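Side-chain contacts in succinoglycan biosynthesis protein (Bacillus cereus ATCC 14579, PDB 2QGM), which is of unproven function but belongs to the erythromycin esterase family, consistent with a hydrolytic activity, and is named for succinoglycan biosynthesis: residues Y99-M104 with K300-A305; R95-L100 with I146-W151. One frame throughout, in Å; residues are numbered along the deposited sequence.

Contact 1: Y99-M104 with K300-A305; sequences YLVTEM and KTMVWA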
loop_
_atom_site.group_PDB
_atom_site.type_symbol
_atom_site.label_atom_id
_atom_site.label_comp_id
_atom_site.label_asym_id
_atom_site.label_seq_id
_atom_site.Cartn_x
_atom_site.Cartn_y
_atom_site.Cartn_z
ATOM N N TYR A 99 9.404 12.853 4.476
ATOM C CA TYR A 99 9.042 14.228 4.146
ATOM C C TYR A 99 7.587 14.516 4.531
ATOM O O TYR A 99 7.291 15.539 5.149
ATOM C CB TYR A 99 9.244 14.483 2.650
ATOM C CG TYR A 99 8.846 15.875 2.223
ATOM C CD1 TYR A 99 9.624 16.979 2.558
ATOM C CD2 TYR A 99 7.672 16.090 1.502
ATOM C CE1 TYR A 99 9.242 18.267 2.177
ATOM C CE2 TYR A 99 7.282 17.367 1.124
ATOM C CZ TYR A 99 8.067 18.451 1.465
ATOM O OH TYR A 99 7.665 19.724 1.118
ATOM N N LEU A 100 6.678 13.612 4.173
ATOM C CA LEU A 100 5.262 13.795 4.504
ATOM C C LEU A 100 5.036 13.890 6.011
ATOM O O LEU A 100 4.238 14.699 6.482
ATOM C CB LEU A 100 4.424 12.635 3.952
ATOM C CG LEU A 100 4.279 12.541 2.433
ATOM C CD1 LEU A 100 3.345 11.397 2.096
ATOM C CD2 LEU A 100 3.745 13.847 1.865
ATOM N N VAL A 101 5.744 13.067 6.776
ATOM C CA VAL A 101 5.580 13.080 8.225
ATOM C C VAL A 101 6.160 14.339 8.871
ATOM O O VAL A 101 5.477 15.025 9.633
ATOM C CB VAL A 101 6.234 11.826 8.877
ATOM C CG1 VAL A 101 6.228 11.952 10.389
ATOM C CG2 VAL A 101 5.471 10.578 8.490
ATOM N N THR A 102 7.405 14.648 8.533
ATOM C CA THR A 102 8.098 15.791 9.107
ATOM C C THR A 102 7.727 17.178 8.582
ATOM O O THR A 102 7.806 18.156 9.330
ATOM C CB THR A 102 9.620 15.635 8.958
ATOM O OG1 THR A 102 9.955 15.605 7.568
ATOM C CG2 THR A 102 10.099 14.354 9.615
ATOM N N GLU A 103 7.333 17.279 7.316
ATOM C CA GLU A 103 7.000 18.580 6.724
ATOM C C GLU A 103 5.525 18.817 6.370
ATOM O O GLU A 103 5.109 19.964 6.186
ATOM C CB GLU A 103 7.845 18.799 5.456
ATOM C CG GLU A 103 9.359 18.835 5.675
ATOM C CD GLU A 103 9.790 19.916 6.655
ATOM O OE1 GLU A 103 9.188 21.006 6.644
ATOM O OE2 GLU A 103 10.740 19.680 7.428
HETATM N N MSE A 104 4.733 17.749 6.283
HETATM C CA MSE A 104 3.333 17.905 5.911
HETATM C C MSE A 104 2.295 17.348 6.882
HETATM O O MSE A 104 1.114 17.248 6.549
HETATM C CB MSE A 104 3.113 17.313 4.515
HETATM C CG MSE A 104 3.838 18.076 3.421
HETATM SE SE MSE A 104 3.314 17.502 1.667
HETATM C CE MSE A 104 1.505 18.183 1.674
ATOM N N LYS A 300 -3.185 12.947 8.998
ATOM C CA LYS A 300 -3.250 12.659 7.568
ATOM C C LYS A 300 -2.773 11.229 7.344
ATOM O O LYS A 300 -1.978 10.703 8.123
ATOM C CB LYS A 300 -2.381 13.639 6.781
ATOM C CG LYS A 300 -2.816 15.090 6.898
ATOM C CD LYS A 300 -1.860 15.972 6.110
ATOM C CE LYS A 300 -2.296 17.417 6.103
ATOM N NZ LYS A 300 -1.250 18.260 5.467
ATOM N N THR A 301 -3.253 10.616 6.265
ATOM C CA THR A 301 -2.946 9.223 5.961
ATOM C C THR A 301 -2.196 8.906 4.683
ATOM O O THR A 301 -2.506 9.405 3.604
ATOM C CB THR A 301 -4.237 8.399 5.935
ATOM O OG1 THR A 301 -4.914 8.579 7.178
ATOM C CG2 THR A 301 -3.936 6.920 5.731
HETATM N N MSE A 302 -1.201 8.041 4.831
HETATM C CA MSE A 302 -0.387 7.589 3.718
HETATM C C MSE A 302 -0.735 6.130 3.446
HETATM O O MSE A 302 -0.828 5.330 4.374
HETATM C CB MSE A 302 1.094 7.686 4.070
HETATM C CG MSE A 302 1.599 9.093 4.385
HETATM SE SE MSE A 302 3.352 9.027 5.244
HETATM C CE MSE A 302 2.746 8.519 6.997
ATOM N N VAL A 303 -0.944 5.789 2.180
ATOM C CA VAL A 303 -1.242 4.412 1.809
ATOM C C VAL A 303 -0.072 3.891 0.970
ATOM O O VAL A 303 0.169 4.345 -0.150
ATOM C CB VAL A 303 -2.556 4.308 1.005
ATOM C CG1 VAL A 303 -2.787 2.858 0.542
ATOM C CG2 VAL A 303 -3.712 4.772 1.876
ATOM N N TRP A 304 0.670 2.957 1.551
ATOM C CA TRP A 304 1.825 2.351 0.897
ATOM C C TRP A 304 1.385 1.016 0.315
ATOM O O TRP A 304 0.980 0.114 1.051
ATOM C CB TRP A 304 2.940 2.131 1.925
ATOM C CG TRP A 304 4.153 1.396 1.413
ATOM C CD1 TRP A 304 4.191 0.150 0.860
ATOM C CD2 TRP A 304 5.515 1.841 1.491
ATOM N NE1 TRP A 304 5.495 -0.212 0.596
ATOM C CE2 TRP A 304 6.325 0.810 0.975
ATOM C CE3 TRP A 304 6.128 3.014 1.953
ATOM C CZ2 TRP A 304 7.720 0.911 0.907
ATOM C CZ3 TRP A 304 7.515 3.117 1.886
ATOM C CH2 TRP A 304 8.294 2.070 1.366
ATOM N N ALA A 305 1.463 0.880 -1.002
ATOM C CA ALA A 305 1.046 -0.364 -1.642
ATOM C C ALA A 305 1.582 -0.388 -3.056
ATOM O O ALA A 305 2.243 0.549 -3.486
ATOM C CB ALA A 305 -0.481 -0.445 -1.658
#
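L100 and M302 run alongside each other, pointing opposite ways, where helix 87-104 packs on strand 301-304, one of the inner strands of a mixed beta-sheet flanked by helices in an alpha/beta fold. The chain of M302, a selenomethionine, reaches out from the strand and bends at its last torsion (chi3 -77°), which puts CG and SE against L100 and turns CE to V101. Its CG meets L100 CD1 at 3.7 Å, and its SE lies alongside the same leucine, 4.0 Å from L100 CB. Past the bend, the terminal M302 CE touches V101 CG2 at 3.7 Å, the two side chains roughly perpendicular. With CG1 anti to the backbone N (chi1 172°), CG2 is the methyl that faces M302 CE. F106, in the loop after the helix, also touches M302. The polar part of the contact lies two residues earlier, at K300, just before the strand; its side chain, extended beyond CG, runs out to the backbone of M104. There its ammonium takes up the backbone carbonyl of M104: K300 NZ donates to M104 O at 2.8 Å, tilted 20° from the carbonyl plane.

Contact 2: R95-L100 with I146-W151; sequences RLVKYL and IAMIEW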
loop_
_atom_site.group_PDB
_atom_site.type_symbol
_atom_site.label_atom_id
_atom_site.label_comp_id
_atom_site.label_asym_id
_atom_site.label_seq_id
_atom_site.Cartn_x
_atom_site.Cartn_y
_atom_site.Cartn_z
ATOM N N ARG A 95 12.070 8.041 1.777
ATOM C CA ARG A 95 12.379 9.468 1.794
ATOM C C ARG A 95 11.075 10.264 1.714
ATOM O O ARG A 95 10.875 11.218 2.463
ATOM C CB ARG A 95 13.313 9.832 0.629
ATOM C CG ARG A 95 13.661 11.306 0.517
ATOM C CD ARG A 95 14.765 11.520 -0.517
ATOM N NE ARG A 95 14.929 12.924 -0.886
ATOM C CZ ARG A 95 15.469 13.853 -0.104
ATOM N NH1 ARG A 95 15.918 13.538 1.105
ATOM N NH2 ARG A 95 15.549 15.110 -0.529
ATOM N N LEU A 96 10.181 9.853 0.816
ATOM C CA LEU A 96 8.891 10.518 0.653
ATOM C C LEU A 96 8.070 10.468 1.946
ATOM O O LEU A 96 7.494 11.468 2.352
ATOM C CB LEU A 96 8.098 9.865 -0.483
ATOM C CG LEU A 96 7.916 10.601 -1.815
ATOM C CD1 LEU A 96 9.025 11.619 -2.042
ATOM C CD2 LEU A 96 7.850 9.572 -2.943
ATOM N N VAL A 97 8.017 9.302 2.579
ATOM C CA VAL A 97 7.284 9.135 3.830
ATOM C C VAL A 97 7.853 10.086 4.877
ATOM O O VAL A 97 7.120 10.817 5.547
ATOM C CB VAL A 97 7.385 7.664 4.347
ATOM C CG1 VAL A 97 6.830 7.562 5.771
ATOM C CG2 VAL A 97 6.623 6.725 3.409
ATOM N N LYS A 98 9.174 10.103 5.002
ATOM C CA LYS A 98 9.808 10.978 5.979
ATOM C C LYS A 98 9.440 12.444 5.738
ATOM O O LYS A 98 9.187 13.195 6.685
ATOM C CB LYS A 98 11.325 10.790 5.938
ATOM C CG LYS A 98 12.035 11.361 7.150
ATOM C CD LYS A 98 13.518 11.038 7.118
ATOM C CE LYS A 98 14.218 11.575 8.345
ATOM N NZ LYS A 98 15.686 11.391 8.236
ATOM N N TYR A 99 9.404 12.853 4.476
ATOM C CA TYR A 99 9.042 14.228 4.146
ATOM C C TYR A 99 7.587 14.516 4.531
ATOM O O TYR A 99 7.291 15.539 5.149
ATOM C CB TYR A 99 9.244 14.483 2.650
ATOM C CG TYR A 99 8.846 15.875 2.223
ATOM C CD1 TYR A 99 9.624 16.979 2.558
ATOM C CD2 TYR A 99 7.672 16.090 1.502
ATOM C CE1 TYR A 99 9.242 18.267 2.177
ATOM C CE2 TYR A 99 7.282 17.367 1.124
ATOM C CZ TYR A 99 8.067 18.451 1.465
ATOM O OH TYR A 99 7.665 19.724 1.118
ATOM N N LEU A 100 6.678 13.612 4.173
ATOM C CA LEU A 100 5.262 13.795 4.504
ATOM C C LEU A 100 5.036 13.890 6.011
ATOM O O LEU A 100 4.238 14.699 6.482
ATOM C CB LEU A 100 4.424 12.635 3.952
ATOM C CG LEU A 100 4.279 12.541 2.433
ATOM C CD1 LEU A 100 3.345 11.397 2.096
ATOM C CD2 LEU A 100 3.745 13.847 1.865
ATOM N N ILE A 146 13.052 -2.077 6.330
ATOM C CA ILE A 146 13.318 -2.150 7.755
ATOM C C ILE A 146 13.964 -0.863 8.245
ATOM O O ILE A 146 13.723 -0.438 9.366
ATOM C CB ILE A 146 14.197 -3.359 8.078
ATOM C CG1 ILE A 146 13.405 -4.631 7.770
ATOM C CG2 ILE A 146 14.627 -3.320 9.539
ATOM C CD1 ILE A 146 14.200 -5.896 7.853
ATOM N N ALA A 147 14.758 -0.230 7.388
ATOM C CA ALA A 147 15.401 1.027 7.754
ATOM C C ALA A 147 14.328 2.080 8.009
ATOM O O ALA A 147 14.472 2.909 8.903
ATOM C CB ALA A 147 16.335 1.491 6.644
HETATM N N MSE A 148 13.248 2.038 7.233
HETATM C CA MSE A 148 12.157 2.997 7.407
HETATM C C MSE A 148 11.417 2.717 8.706
HETATM O O MSE A 148 11.107 3.639 9.451
HETATM C CB MSE A 148 11.184 2.936 6.228
HETATM C CG MSE A 148 9.915 3.774 6.395
HETATM SE SE MSE A 148 8.762 3.572 4.874
HETATM C CE MSE A 148 8.256 1.723 5.095
ATOM N N ILE A 149 11.151 1.444 8.983
ATOM C CA ILE A 149 10.450 1.083 10.198
ATOM C C ILE A 149 11.242 1.547 11.421
ATOM O O ILE A 149 10.667 2.002 12.407
ATOM C CB ILE A 149 10.208 -0.437 10.248
ATOM C CG1 ILE A 149 9.323 -0.838 9.069
ATOM C CG2 ILE A 149 9.587 -0.835 11.584
ATOM C CD1 ILE A 149 9.080 -2.321 8.927
ATOM N N GLU A 150 12.564 1.451 11.348
ATOM C CA GLU A 150 13.394 1.893 12.460
ATOM C C GLU A 150 13.288 3.408 12.633
ATOM O O GLU A 150 13.218 3.904 13.755
ATOM C CB GLU A 150 14.843 1.473 12.239
ATOM C CG GLU A 150 15.007 -0.036 12.271
ATOM C CD GLU A 150 16.419 -0.466 11.971
ATOM O OE1 GLU A 150 16.989 0.051 10.987
ATOM O OE2 GLU A 150 16.956 -1.320 12.708
ATOM N N TRP A 151 13.264 4.139 11.523
ATOM C CA TRP A 151 13.121 5.587 11.602
ATOM C C TRP A 151 11.796 5.946 12.273
ATOM O O TRP A 151 11.716 6.868 13.085
ATOM C CB TRP A 151 13.154 6.226 10.213
ATOM C CG TRP A 151 12.709 7.649 10.266
ATOM C CD1 TRP A 151 13.402 8.700 10.780
ATOM C CD2 TRP A 151 11.409 8.153 9.920
ATOM N NE1 TRP A 151 12.617 9.829 10.788
ATOM C CE2 TRP A 151 11.389 9.520 10.265
ATOM C CE3 TRP A 151 10.261 7.580 9.356
ATOM C CZ2 TRP A 151 10.262 10.326 10.070
ATOM C CZ3 TRP A 151 9.139 8.385 9.162
ATOM C CH2 TRP A 151 9.152 9.741 9.520
#
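V97 and K98, consecutive residues of helix 87-104, carry its side of a helix-helix packing against M148 and W151, one turn apart on helix 143-157. The two short segments run nearly parallel, with a crossing angle of -17° and axes 10.9 Å apart at closest approach. V97 comes first, and its two methyls are divided between the partners. The selenium of M148 meets one of them, V97 CG2 to M148 SE at 4.1 Å, with the side chains roughly perpendicular. The other methyl, V97 CG1, approaches the benzo part of the indole obliquely, 4.2 Å from W151 CZ3. K98 follows and lays its aliphatic chain across the indole. With CG anti to the backbone N (chi1 -164°) and the rest extended, the chain passes from the six-membered ring toward the pyrrole nitrogen. K98 CG sits over the face in a CH-pi contact, 3.9 Å from the centroid of the W151 six-membered ring and displaced toward its rim. Farther along, K98 CE comes within 3.4 Å of W151 NE1. The ammonium continues beyond the indole and makes a weak hydrogen bond to the carbonyl of P57. No hydrogen bond joins the two segments, so apolar packing and the CH-pi contact account for the fit. V97 and M148 also face the beta-sheet: both touch W304 of strand 301-304 and F109 of strand 108-111, placing the two helices side by side on these neighbouring parallel strands.

Overall arrangement
Both contacts use helix 87-104, their segments overlapping at Y99 and L100; their centres lie about 9 Å apart. Contact 1 sets the helix on strand 301-304, whereas contact 2 sets it beside helix 143-157, and the two contacts touch directly. V97 of contact 2 packs its CG1 on M302 SE of contact 1 at 3.8 Å. On the next turn, V101 CB of contact 1 lies 3.6 Å from W151 CH2 of contact 2. The strand also reaches the second helix directly, with W304 CZ3 3.3 Å from M148 SE. Helix 87-104, strand 301-304 and helix 143-157 thus each pack on the other two.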